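Local coordinates for protein carbamate kinase (Mycoplasma penetrans, PDB 4AXS) that probably catalyses reversible phosphoryl transfer between carbamoyl phosphate and ADP, giving ATP and carbamate, at residues A[127-139]-A[204-218]. Numbering follows the deposited sequence.
Sequences DVLYFLTQTIVDA and CVCIVGGGGGIPTII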
loop_
_atom_site.group_PDB
_atom_site.type_symbol
_atom_site.label_atom_id
_atom_site.label_comp_id
_atom_site.label_asym_id
_atom_site.label_seq_id
_atom_site.Cartn_x
_atom_site.Cartn_y
_atom_site.Cartn_z
ATOM N N ASP A 127 -4.692 -0.321 -16.462
ATOM C CA ASP A 127 -4.617 -0.705 -15.057
ATOM C C ASP A 127 -3.923 0.358 -14.205
ATOM O O ASP A 127 -2.735 0.657 -14.418
ATOM C CB ASP A 127 -3.938 -2.065 -14.892
ATOM C CG ASP A 127 -4.881 -3.224 -15.167
ATOM O OD1 ASP A 127 -6.100 -3.086 -14.902
ATOM O OD2 ASP A 127 -4.403 -4.279 -15.638
ATOM N N VAL A 128 -4.668 0.930 -13.255
ATOM C CA VAL A 128 -4.070 1.814 -12.260
ATOM C C VAL A 128 -3.518 0.994 -11.096
ATOM O O VAL A 128 -4.230 0.176 -10.520
ATOM C CB VAL A 128 -5.051 2.877 -11.716
ATOM C CG1 VAL A 128 -4.286 3.960 -10.981
ATOM C CG2 VAL A 128 -5.859 3.511 -12.835
ATOM N N LEU A 129 -2.245 1.223 -10.766
ATOM C CA LEU A 129 -1.531 0.491 -9.716
ATOM C C LEU A 129 -1.042 1.410 -8.582
ATOM O O LEU A 129 -0.735 2.567 -8.820
ATOM C CB LEU A 129 -0.324 -0.225 -10.324
ATOM C CG LEU A 129 -0.479 -1.631 -10.916
ATOM C CD1 LEU A 129 -1.915 -1.915 -11.308
ATOM C CD2 LEU A 129 0.470 -1.820 -12.106
ATOM N N TYR A 130 -0.982 0.891 -7.353
ATOM C CA TYR A 130 -0.366 1.604 -6.231
ATOM C C TYR A 130 0.670 0.722 -5.576
ATOM O O TYR A 130 0.321 -0.227 -4.880
ATOM C CB TYR A 130 -1.375 2.064 -5.159
ATOM C CG TYR A 130 -0.746 3.033 -4.168
ATOM C CD1 TYR A 130 0.079 2.577 -3.133
ATOM C CD2 TYR A 130 -0.933 4.405 -4.298
ATOM C CE1 TYR A 130 0.681 3.457 -2.254
ATOM C CE2 TYR A 130 -0.343 5.307 -3.423
ATOM C CZ TYR A 130 0.468 4.838 -2.410
ATOM O OH TYR A 130 1.045 5.750 -1.553
ATOM N N PHE A 131 1.942 1.036 -5.795
ATOM C CA PHE A 131 3.026 0.311 -5.153
ATOM C C PHE A 131 3.374 0.928 -3.804
ATOM O O PHE A 131 3.755 2.093 -3.714
ATOM C CB PHE A 131 4.279 0.302 -6.026
ATOM C CG PHE A 131 4.053 -0.213 -7.406
ATOM C CD1 PHE A 131 3.687 0.647 -8.429
ATOM C CD2 PHE A 131 4.209 -1.559 -7.695
ATOM C CE1 PHE A 131 3.470 0.175 -9.712
ATOM C CE2 PHE A 131 3.998 -2.036 -8.982
ATOM C CZ PHE A 131 3.629 -1.163 -9.989
ATOM N N LEU A 132 3.258 0.139 -2.753
ATOM C CA LEU A 132 3.833 0.526 -1.483
ATOM C C LEU A 132 5.315 0.842 -1.753
ATOM O O LEU A 132 5.999 0.053 -2.411
ATOM C CB LEU A 132 3.662 -0.630 -0.492
ATOM C CG LEU A 132 3.930 -0.431 1.000
ATOM C CD1 LEU A 132 5.223 -1.123 1.385
ATOM C CD2 LEU A 132 3.956 1.047 1.417
ATOM N N THR A 133 5.805 1.988 -1.273
ATOM C CA THR A 133 7.150 2.453 -1.628
ATOM C C THR A 133 8.167 2.573 -0.484
ATOM O O THR A 133 7.963 3.303 0.489
ATOM C CB THR A 133 7.093 3.814 -2.377
ATOM O OG1 THR A 133 6.246 3.700 -3.529
ATOM C CG2 THR A 133 8.510 4.285 -2.805
ATOM N N GLN A 134 9.280 1.860 -0.620
ATOM C CA GLN A 134 10.413 2.044 0.282
ATOM C C GLN A 134 11.545 2.755 -0.459
ATOM O O GLN A 134 12.000 2.307 -1.521
ATOM C CB GLN A 134 10.881 0.714 0.890
ATOM C CG GLN A 134 10.147 0.344 2.183
ATOM C CD GLN A 134 10.647 -0.957 2.826
ATOM O OE1 GLN A 134 10.193 -2.043 2.484
ATOM N NE2 GLN A 134 11.577 -0.841 3.765
ATOM N N THR A 135 11.967 3.887 0.093
ATOM C CA THR A 135 12.982 4.697 -0.538
ATOM C C THR A 135 14.325 4.453 0.110
ATOM O O THR A 135 14.485 4.602 1.319
ATOM C CB THR A 135 12.646 6.205 -0.492
ATOM O OG1 THR A 135 11.497 6.469 -1.303
ATOM C CG2 THR A 135 13.841 7.049 -1.003
ATOM N N ILE A 136 15.283 4.067 -0.724
ATOM C CA ILE A 136 16.651 3.857 -0.303
ATOM C C ILE A 136 17.352 5.184 -0.055
ATOM O O ILE A 136 17.357 6.088 -0.897
ATOM C CB ILE A 136 17.438 3.070 -1.359
ATOM C CG1 ILE A 136 16.608 1.890 -1.880
ATOM C CG2 ILE A 136 18.755 2.590 -0.784
ATOM C CD1 ILE A 136 16.443 0.773 -0.874
ATOM N N VAL A 137 17.919 5.308 1.133
ATOM C CA VAL A 137 18.790 6.426 1.432
ATOM C C VAL A 137 20.075 5.845 1.992
ATOM O O VAL A 137 20.090 4.714 2.503
ATOM C CB VAL A 137 18.160 7.397 2.437
ATOM C CG1 VAL A 137 16.875 7.969 1.866
ATOM C CG2 VAL A 137 17.892 6.691 3.754
ATOM N N ASP A 138 21.153 6.604 1.855
ATOM C CA ASP A 138 22.434 6.259 2.438
ATOM C C ASP A 138 22.378 6.585 3.931
ATOM O O ASP A 138 21.798 7.603 4.330
ATOM C CB ASP A 138 23.541 7.037 1.711
ATOM C CG ASP A 138 24.732 7.340 2.592
ATOM O OD1 ASP A 138 25.652 6.494 2.668
ATOM O OD2 ASP A 138 24.752 8.438 3.192
ATOM N N ALA A 139 22.953 5.709 4.753
ATOM C CA ALA A 139 22.867 5.839 6.211
ATOM C C ALA A 139 23.815 6.891 6.760
ATOM O O ALA A 139 23.670 7.339 7.901
ATOM C CB ALA A 139 23.127 4.502 6.878
ATOM N N CYS A 204 0.520 0.966 -17.935
ATOM C CA CYS A 204 -0.048 0.981 -16.599
ATOM C C CYS A 204 0.183 2.327 -15.943
ATOM O O CYS A 204 1.311 2.817 -15.906
ATOM C CB CYS A 204 0.514 -0.159 -15.758
ATOM S SG CYS A 204 0.021 -1.799 -16.381
ATOM N N VAL A 205 -0.896 2.939 -15.465
ATOM C CA VAL A 205 -0.788 4.181 -14.705
ATOM C C VAL A 205 -0.435 3.875 -13.243
ATOM O O VAL A 205 -1.281 3.433 -12.464
ATOM C CB VAL A 205 -2.069 5.033 -14.814
ATOM C CG1 VAL A 205 -3.285 4.166 -14.672
ATOM C CG2 VAL A 205 -2.072 6.148 -13.776
ATOM N N CYS A 206 0.828 4.127 -12.899
ATOM C CA CYS A 206 1.445 3.675 -11.660
ATOM C C CYS A 206 1.567 4.756 -10.598
ATOM O O CYS A 206 2.168 5.795 -10.834
ATOM C CB CYS A 206 2.861 3.187 -11.949
ATOM S SG CYS A 206 3.006 1.993 -13.263
ATOM N N ILE A 207 1.045 4.478 -9.406
ATOM C CA ILE A 207 1.157 5.407 -8.288
ATOM C C ILE A 207 2.269 4.952 -7.358
ATOM O O ILE A 207 2.224 3.845 -6.821
ATOM C CB ILE A 207 -0.164 5.530 -7.517
ATOM C CG1 ILE A 207 -1.328 5.727 -8.491
ATOM C CG2 ILE A 207 -0.086 6.664 -6.511
ATOM C CD1 ILE A 207 -2.689 5.675 -7.837
ATOM N N VAL A 208 3.270 5.811 -7.185
ATOM C CA VAL A 208 4.443 5.482 -6.382
ATOM C C VAL A 208 4.953 6.668 -5.575
ATOM O O VAL A 208 4.478 7.806 -5.733
ATOM C CB VAL A 208 5.597 5.006 -7.258
ATOM C CG1 VAL A 208 5.282 3.653 -7.867
ATOM C CG2 VAL A 208 5.891 6.032 -8.335
ATOM N N GLY A 209 5.935 6.399 -4.718
ATOM C CA GLY A 209 6.556 7.438 -3.905
ATOM C C GLY A 209 5.573 8.151 -2.993
ATOM O O GLY A 209 5.701 9.364 -2.752
ATOM N N GLY A 210 4.585 7.406 -2.488
ATOM C CA GLY A 210 3.605 7.964 -1.570
ATOM C C GLY A 210 4.305 8.548 -0.357
ATOM O O GLY A 210 5.090 7.865 0.288
ATOM N N GLY A 211 4.054 9.824 -0.071
ATOM C CA GLY A 211 4.708 10.506 1.031
ATOM C C GLY A 211 6.216 10.471 0.916
ATOM O O GLY A 211 6.929 10.685 1.895
ATOM N N GLY A 212 6.705 10.187 -0.286
ATOM C CA GLY A 212 8.135 10.113 -0.525
ATOM C C GLY A 212 8.749 8.747 -0.256
ATOM O O GLY A 212 9.966 8.566 -0.356
ATOM N N GLY A 213 7.910 7.778 0.093
ATOM C CA GLY A 213 8.392 6.444 0.387
ATOM C C GLY A 213 8.921 6.376 1.805
ATOM O O GLY A 213 9.238 7.403 2.404
ATOM N N ILE A 214 9.005 5.164 2.344
ATOM C CA ILE A 214 9.498 4.957 3.690
ATOM C C ILE A 214 11.017 4.922 3.664
ATOM O O ILE A 214 11.614 4.105 2.964
ATOM C CB ILE A 214 8.967 3.609 4.264
ATOM C CG1 ILE A 214 7.443 3.628 4.392
ATOM C CG2 ILE A 214 9.635 3.260 5.602
ATOM C CD1 ILE A 214 6.871 2.253 4.591
ATOM N N PRO A 215 11.650 5.813 4.435
ATOM C CA PRO A 215 13.114 5.856 4.568
ATOM C C PRO A 215 13.678 4.459 4.862
ATOM O O PRO A 215 13.352 3.867 5.897
ATOM C CB PRO A 215 13.332 6.752 5.789
ATOM C CG PRO A 215 12.080 7.546 5.930
ATOM C CD PRO A 215 10.965 6.754 5.336
ATOM N N THR A 216 14.516 3.946 3.965
ATOM C CA THR A 216 15.092 2.617 4.129
ATOM C C THR A 216 16.594 2.605 3.857
ATOM O O THR A 216 17.031 2.872 2.735
ATOM C CB THR A 216 14.439 1.617 3.170
ATOM O OG1 THR A 216 13.037 1.529 3.454
ATOM C CG2 THR A 216 15.084 0.235 3.317
ATOM N N ILE A 217 17.386 2.274 4.874
ATOM C CA ILE A 217 18.828 2.138 4.668
ATOM C C ILE A 217 19.245 0.702 4.335
ATOM O O ILE A 217 18.463 -0.239 4.484
ATOM C CB ILE A 217 19.650 2.672 5.862
ATOM C CG1 ILE A 217 19.613 1.694 7.035
ATOM C CG2 ILE A 217 19.175 4.077 6.270
ATOM C CD1 ILE A 217 20.473 2.144 8.212
ATOM N N ILE A 218 20.472 0.543 3.856
ATOM C CA ILE A 218 21.012 -0.780 3.572
ATOM C C ILE A 218 22.219 -1.045 4.455
ATOM O O ILE A 218 23.208 -0.308 4.416
ATOM C CB ILE A 218 21.406 -0.948 2.100
ATOM C CG1 ILE A 218 20.161 -0.934 1.218
ATOM C CG2 ILE A 218 22.147 -2.250 1.888
ATOM C CD1 ILE A 218 20.448 -1.262 -0.232
HETATM O O HOH W 1 3.668 4.608 -2.850
#
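Leu-129 and Phe-131 exchange backbone hydrogen bonds with Val-205 and Ile-207, and strands 128-130 and 205-207 run parallel. A second parallel pairing, 134-137 with 214-218, joins Thr-133, Thr-135 and Val-137 to Ile-214 and Thr-216. The two segments thus run side by side through two successive sheets of the amino acid kinase domain. Between the pairings, the 204-218 chain turns through a glycine-rich loop, 209-213.

Two threonines tie this loop to 127-139. Thr-133 OG1 accepts from Gly-209 N at 3.0 Å, and Thr-135 OG1 donates to Gly-212 O at 2.8 Å. Each OG1 lies beside its own backbone N (chi1 -56° and -67°), which turns it to the loop. A water bridges Phe-131 O and Gly-210 N. Beyond the loop, Gln-134 NE2 donates to Thr-216 OG1 at 2.8 Å. That hydroxyl in turn donates to Ile-214 O, which Thr-135 N reaches from the opposite face of the carbonyl plane.

Apolar contacts flank the first pairing. Ile-207 CG2 packs against the CD2-CE2 side of the Tyr-130 ring, whose OH is hydrogen-bonded to His-68. The Phe-131 ring meets Cys-206 CB at its edge, in plane, with CE1 3.8 Å away, and Val-208 CG1 approaches obliquely.

At the dimer interface, Phe-131 meets Phe-131 of the second subunit. Helix 96-121 packs on Val-128 and Val-205, helix 193-201 touches Cys-206 and Val-208, and strand 187-190 lies antiparallel to 134-137.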